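Local coordinates for hydrazine synthase beta subunit (Candidatus Kuenenia stuttgartiensis, PDB 5C2V) that forms part of the hydrazine synthase complex, which makes hydrazine from nitric oxide and ammonium, and may modulate passage of hydroxylamine between the gamma and alpha active sites, at the interface of chains A and B and the interface of chains C and A. Coordinates in Å, arbitrary orientation; residue numbers count along the deposited sequence, not the author numbering. Chains: chain A, Hydrazine synthase beta subunit; chain B, Hydrazine synthase gamma subunit; chain C, Hydrazine synthase alpha subunit.

Contact 1: the interface of chains A and B. Residues chain A 3, 14, 339-340; chain B 44, 47-48.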
loop_
_atom_site.group_PDB
_atom_site.type_symbol
_atom_site.label_atom_id
_atom_site.label_comp_id
_atom_site.label_asym_id
_atom_site.label_seq_id
_atom_site.Cartn_x
_atom_site.Cartn_y
_atom_site.Cartn_z
ATOM N N ILE A 3 -2.184 -38.592 -50.730
ATOM C CA ILE A 3 -1.846 -37.574 -49.745
ATOM C C ILE A 3 -1.205 -36.400 -50.469
ATOM O O ILE A 3 -0.364 -36.585 -51.351
ATOM C CB ILE A 3 -0.902 -38.118 -48.653
ATOM C CG1 ILE A 3 -1.647 -39.116 -47.765
ATOM C CG2 ILE A 3 -0.340 -36.986 -47.804
ATOM C CD1 ILE A 3 -0.841 -39.604 -46.582
ATOM N N GLY A 14 -10.026 -37.302 -45.835
ATOM C CA GLY A 14 -9.235 -36.170 -45.380
ATOM C C GLY A 14 -9.883 -34.807 -45.555
ATOM O O GLY A 14 -9.339 -33.972 -46.279
ATOM N N TYR A 339 -9.703 -33.189 -40.678
ATOM C CA TYR A 339 -8.928 -33.884 -41.705
ATOM C C TYR A 339 -8.389 -35.243 -41.264
ATOM O O TYR A 339 -8.640 -36.256 -41.915
ATOM C CB TYR A 339 -7.760 -32.987 -42.144
ATOM C CG TYR A 339 -6.779 -33.617 -43.115
ATOM C CD1 TYR A 339 -5.638 -34.269 -42.661
ATOM C CD2 TYR A 339 -6.981 -33.534 -44.485
ATOM C CE1 TYR A 339 -4.739 -34.838 -43.546
ATOM C CE2 TYR A 339 -6.089 -34.100 -45.377
ATOM C CZ TYR A 339 -4.969 -34.750 -44.902
ATOM O OH TYR A 339 -4.077 -35.312 -45.787
ATOM N N PHE A 340 -7.644 -35.258 -40.164
ATOM C CA PHE A 340 -6.984 -36.478 -39.713
ATOM C C PHE A 340 -7.981 -37.488 -39.158
ATOM O O PHE A 340 -7.849 -38.690 -39.384
ATOM C CB PHE A 340 -5.921 -36.157 -38.660
ATOM C CG PHE A 340 -4.787 -35.320 -39.181
ATOM C CD1 PHE A 340 -3.847 -35.865 -40.039
ATOM C CD2 PHE A 340 -4.658 -33.993 -38.809
ATOM C CE1 PHE A 340 -2.804 -35.100 -40.524
ATOM C CE2 PHE A 340 -3.615 -33.222 -39.287
ATOM C CZ PHE A 340 -2.687 -33.777 -40.145
ATOM N N ARG B 44 1.205 -40.756 -43.285
ATOM C CA ARG B 44 0.102 -39.934 -42.798
ATOM C C ARG B 44 0.327 -39.534 -41.343
ATOM O O ARG B 44 0.053 -38.395 -40.954
ATOM C CB ARG B 44 -1.230 -40.669 -42.949
ATOM C CG ARG B 44 -2.441 -39.748 -42.916
ATOM C CD ARG B 44 -3.712 -40.473 -43.323
ATOM N NE ARG B 44 -4.789 -39.541 -43.644
ATOM C CZ ARG B 44 -5.679 -39.094 -42.764
ATOM N NH1 ARG B 44 -5.626 -39.495 -41.502
ATOM N NH2 ARG B 44 -6.625 -38.246 -43.146
ATOM N N GLN B 47 2.549 -36.801 -41.417
ATOM C CA GLN B 47 1.847 -35.572 -41.770
ATOM C C GLN B 47 1.181 -34.967 -40.536
ATOM O O GLN B 47 1.174 -33.745 -40.357
ATOM C CB GLN B 47 0.807 -35.829 -42.863
ATOM C CG GLN B 47 0.196 -34.557 -43.438
ATOM C CD GLN B 47 -0.881 -34.832 -44.467
ATOM O OE1 GLN B 47 -1.554 -35.863 -44.420
ATOM N NE2 GLN B 47 -1.051 -33.910 -45.408
ATOM N N PHE B 48 0.627 -35.826 -39.684
ATOM C CA PHE B 48 0.005 -35.364 -38.447
ATOM C C PHE B 48 1.031 -34.726 -37.521
ATOM O O PHE B 48 0.826 -33.615 -37.033
ATOM C CB PHE B 48 -0.703 -36.509 -37.723
ATOM C CG PHE B 48 -1.275 -36.112 -36.390
ATOM C CD1 PHE B 48 -2.417 -35.330 -36.317
ATOM C CD2 PHE B 48 -0.667 -36.513 -35.212
ATOM C CE1 PHE B 48 -2.943 -34.958 -35.093
ATOM C CE2 PHE B 48 -1.190 -36.146 -33.984
ATOM C CZ PHE B 48 -2.330 -35.368 -33.926
#
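A:Phe340 lies in a loop of the YncE-like beta-propeller of the beta subunit, between strands 333-338 and 343-348, and meets one flank of the gamma-subunit helix 43-51, on which B:Arg44, B:Gln47 and B:Phe48 are carried. One face of its ring receives the rim of B:Phe48, whose CD1 stands above that face and off its centre, with the two ring planes 85° apart and their centroids at 5.0 Å. The other face is taken by CD1 of A:Tyr339, so the phenyl group is held between its own neighbour and the helix. At its far end, CE1 of A:Phe340 touches the helix backbone at CA of B:Phe48 (3.5 Å).

B:Gln47 reaches over as an extended chain, CG anti to its backbone N (chi1 -171°). Its amide crosses the phenol end of A:Tyr339 at about a right angle, with OE1 by the hydroxyl and the neighbouring ring rim; the hydroxyl OH donates to OE1 at 2.9 Å. CG2 of A:Ile3 packs against the same amide.

B:Arg44, likewise extended from CG to NE, spreads its guanidinium against two successive backbone carbonyls at the turn of the loop. NH1 gives a nearly straight bond (173° at H) to an in-plane lone pair of A:Phe340 O, at 3.2 Å. NH2 reaches A:Tyr339 O at 3.1 Å, but from above that carbonyl plane. The same NH2 lies over one face of the A:Tyr339 ring, towards the rim and 4.2 Å from the centroid, in a cation-pi contact with the guanidinium nearly parallel to the ring. CD1 of A:Ile3 lies against the aliphatic start of the arginine at CB (3.8 Å).

Contact 2: the interface of chains C and A. Residues chain C 270, 318-319, 321-322, 565; chain A 222, 248-250, 305.
A:Asn250 of the beta-subunit propeller meets C:Arg270, C:Trp318 and C:Asp319 of the alpha subunit, in an interface of the hydrazine synthase complex. Hydrogen bonds converge on this asparagine, which uses both ends of its amide and its backbone N. Its OD1 accepts from NH2 of C:Arg270 at 2.8 Å; the donor approaches nearly along the C=O axis, and the oxygen lies close to the guanidinium plane. On the other branch ND2 donates to C:Trp318 O at 2.7 Å, a bent bond (125° at H) with the acceptor well out of the amide plane. The backbone N of A:Asn250 binds C:Asp319 O at 3.1 Å, and the preceding N of A:Leu249 adds a weak bond to the same oxygen.

Stacking supports this grip. With CG anti to its carbonyl carbon (chi1 -60°), A:Asn250 lays its amide over one face of the C:Trp318 indole, the planes 18° apart and CG 4.0 Å from the centroid of the six-membered ring.

Water extends the polar network on two sides. One molecule links NE1 of C:Trp318 to A:Asn250 O, and another lies 2.7 Å from NH1 of C:Arg270 while also contacting OD1 of A:Asn222.

Apolar contact centres on A:Leu249. Its CD2 meets CD of C:Pro321 at 3.7 Å, the two side chains crossing at about a right angle. Both methyls also lie by the backbone O of C:Arg565, in van der Waals contact. NH2 of that arginine turns back within the alpha subunit to bind C:Pro321 O, which probably steadies the proline.

Like charges also meet here: the carboxylates of A:Asp248 and C:Asp319 come near each other, OD2 to OD2 4.1 Å, a proximity that could raise the proton affinity of either.

In the fold, A:Leu249 and A:Asn250 occupy the propeller loop between strands 241-245 and 256-261, while C:Trp318 and C:Asp319 directly follow alpha-subunit strand 312-317.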
loop_
_atom_site.group_PDB
_atom_site.type_symbol
_atom_site.label_atom_id
_atom_site.label_comp_id
_atom_site.label_asym_id
_atom_site.label_seq_id
_atom_site.Cartn_x
_atom_site.Cartn_y
_atom_site.Cartn_z
ATOM N N ARG C 270 10.651 -17.863 -14.218
ATOM C CA ARG C 270 9.737 -16.783 -14.577
ATOM C C ARG C 270 8.587 -16.688 -13.575
ATOM O O ARG C 270 8.145 -17.702 -13.032
ATOM C CB ARG C 270 9.195 -16.986 -15.995
ATOM C CG ARG C 270 8.351 -18.234 -16.166
ATOM C CD ARG C 270 7.998 -18.484 -17.622
ATOM N NE ARG C 270 7.184 -19.687 -17.782
ATOM C CZ ARG C 270 5.859 -19.684 -17.884
ATOM N NH1 ARG C 270 5.191 -18.539 -17.849
ATOM N NH2 ARG C 270 5.200 -20.827 -18.024
ATOM N N TRP C 318 -4.256 -21.040 -14.379
ATOM C CA TRP C 318 -2.910 -21.392 -14.820
ATOM C C TRP C 318 -2.624 -20.841 -16.211
ATOM O O TRP C 318 -1.545 -20.302 -16.464
ATOM C CB TRP C 318 -2.710 -22.909 -14.813
ATOM C CG TRP C 318 -1.566 -23.350 -15.678
ATOM C CD1 TRP C 318 -1.649 -23.999 -16.875
ATOM C CD2 TRP C 318 -0.169 -23.157 -15.422
ATOM N NE1 TRP C 318 -0.391 -24.229 -17.378
ATOM C CE2 TRP C 318 0.536 -23.722 -16.505
ATOM C CE3 TRP C 318 0.556 -22.566 -14.383
ATOM C CZ2 TRP C 318 1.928 -23.713 -16.577
ATOM C CZ3 TRP C 318 1.938 -22.557 -14.457
ATOM C CH2 TRP C 318 2.608 -23.128 -15.546
ATOM N N ASP C 319 -3.595 -20.978 -17.106
ATOM C CA ASP C 319 -3.454 -20.488 -18.471
ATOM C C ASP C 319 -3.328 -18.969 -18.492
ATOM O O ASP C 319 -2.570 -18.411 -19.286
ATOM C CB ASP C 319 -4.642 -20.933 -19.330
ATOM C CG ASP C 319 -4.766 -22.443 -19.416
ATOM O OD1 ASP C 319 -3.746 -23.137 -19.225
ATOM O OD2 ASP C 319 -5.883 -22.935 -19.682
ATOM N N PRO C 321 -2.715 -16.344 -15.512
ATOM C CA PRO C 321 -2.490 -15.947 -14.118
ATOM C C PRO C 321 -2.510 -14.435 -13.934
ATOM O O PRO C 321 -1.456 -13.815 -13.787
ATOM C CB PRO C 321 -1.097 -16.514 -13.804
ATOM C CG PRO C 321 -0.603 -17.166 -15.085
ATOM C CD PRO C 321 -1.451 -16.648 -16.197
ATOM N N PHE C 322 -3.703 -13.852 -13.941
ATOM C CA PHE C 322 -3.848 -12.415 -13.760
ATOM C C PHE C 322 -4.916 -12.114 -12.712
ATOM O O PHE C 322 -5.538 -13.030 -12.173
ATOM C CB PHE C 322 -4.189 -11.745 -15.092
ATOM C CG PHE C 322 -3.246 -12.105 -16.207
ATOM C CD1 PHE C 322 -2.066 -11.403 -16.389
ATOM C CD2 PHE C 322 -3.536 -13.151 -17.067
ATOM C CE1 PHE C 322 -1.195 -11.735 -17.413
ATOM C CE2 PHE C 322 -2.669 -13.490 -18.089
ATOM C CZ PHE C 322 -1.498 -12.779 -18.264
ATOM N N ARG C 565 6.634 -11.830 -17.940
ATOM C CA ARG C 565 5.473 -11.898 -17.052
ATOM C C ARG C 565 4.119 -12.093 -17.749
ATOM O O ARG C 565 3.628 -13.219 -17.840
ATOM C CB ARG C 565 5.423 -10.624 -16.196
ATOM C CG ARG C 565 4.217 -10.498 -15.266
ATOM C CD ARG C 565 4.159 -11.616 -14.243
ATOM N NE ARG C 565 2.942 -11.545 -13.439
ATOM C CZ ARG C 565 1.801 -12.145 -13.758
ATOM N NH1 ARG C 565 1.719 -12.869 -14.867
ATOM N NH2 ARG C 565 0.742 -12.028 -12.969
ATOM N N ASN A 222 5.846 -17.159 -23.474
ATOM C CA ASN A 222 5.369 -15.816 -23.786
ATOM C C ASN A 222 5.368 -15.521 -25.284
ATOM O O ASN A 222 5.584 -14.382 -25.695
ATOM C CB ASN A 222 6.211 -14.771 -23.053
ATOM C CG ASN A 222 5.868 -14.679 -21.576
ATOM O OD1 ASN A 222 6.231 -15.549 -20.785
ATOM N ND2 ASN A 222 5.187 -13.606 -21.194
ATOM N N ASP A 248 -3.740 -17.509 -24.430
ATOM C CA ASP A 248 -3.491 -17.288 -23.011
ATOM C C ASP A 248 -1.982 -17.236 -22.806
ATOM O O ASP A 248 -1.220 -17.392 -23.761
ATOM C CB ASP A 248 -4.112 -18.393 -22.149
ATOM C CG ASP A 248 -5.622 -18.450 -22.266
ATOM O OD1 ASP A 248 -6.230 -17.424 -22.628
ATOM O OD2 ASP A 248 -6.204 -19.520 -21.988
ATOM N N LEU A 249 -1.545 -17.023 -21.570
ATOM C CA LEU A 249 -0.117 -17.013 -21.283
ATOM C C LEU A 249 0.473 -18.399 -21.504
ATOM O O LEU A 249 1.442 -18.560 -22.244
ATOM C CB LEU A 249 0.152 -16.549 -19.850
ATOM C CG LEU A 249 1.626 -16.526 -19.434
ATOM C CD1 LEU A 249 2.395 -15.479 -20.224
ATOM C CD2 LEU A 249 1.771 -16.289 -17.941
ATOM N N ASN A 250 -0.103 -19.392 -20.836
ATOM C CA ASN A 250 0.335 -20.775 -20.970
ATOM C C ASN A 250 -0.499 -21.621 -21.942
ATOM O O ASN A 250 -0.240 -22.813 -22.104
ATOM C CB ASN A 250 0.366 -21.433 -19.591
ATOM C CG ASN A 250 1.311 -20.728 -18.633
ATOM O OD1 ASN A 250 2.517 -20.978 -18.636
ATOM N ND2 ASN A 250 0.768 -19.832 -17.816
ATOM N N LEU A 305 -1.472 -10.932 -22.960
ATOM C CA LEU A 305 -1.735 -12.365 -22.982
ATOM C C LEU A 305 -2.860 -12.752 -22.028
ATOM O O LEU A 305 -3.203 -13.928 -21.903
ATOM C CB LEU A 305 -0.456 -13.142 -22.657
ATOM C CG LEU A 305 0.571 -13.128 -23.796
ATOM C CD1 LEU A 305 1.796 -13.967 -23.463
ATOM C CD2 LEU A 305 -0.059 -13.592 -25.104
HETATM O O HOH W 1 0.916 -24.581 -20.377
HETATM O O HOH W 2 5.982 -15.998 -18.301
#

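Contact 1 and contact 2 lie about 32 Å apart, measured between the centres of their C-alpha atoms, and share no residue. The beta subunit is common to both, but it presents different segments: the loop before the last strand, 343-348, together with the N-terminal segment, in contact 1 and the loop before strand 256-261 in contact 2. One propeller thus joins the gamma subunit, through its helix 43-51, to the loop after strand 312-317 and the start of strand 270-273 of the alpha subunit within the complex. This bridging position fits the proposed part of the beta subunit in modulating hydroxylamine transport between the two active sites.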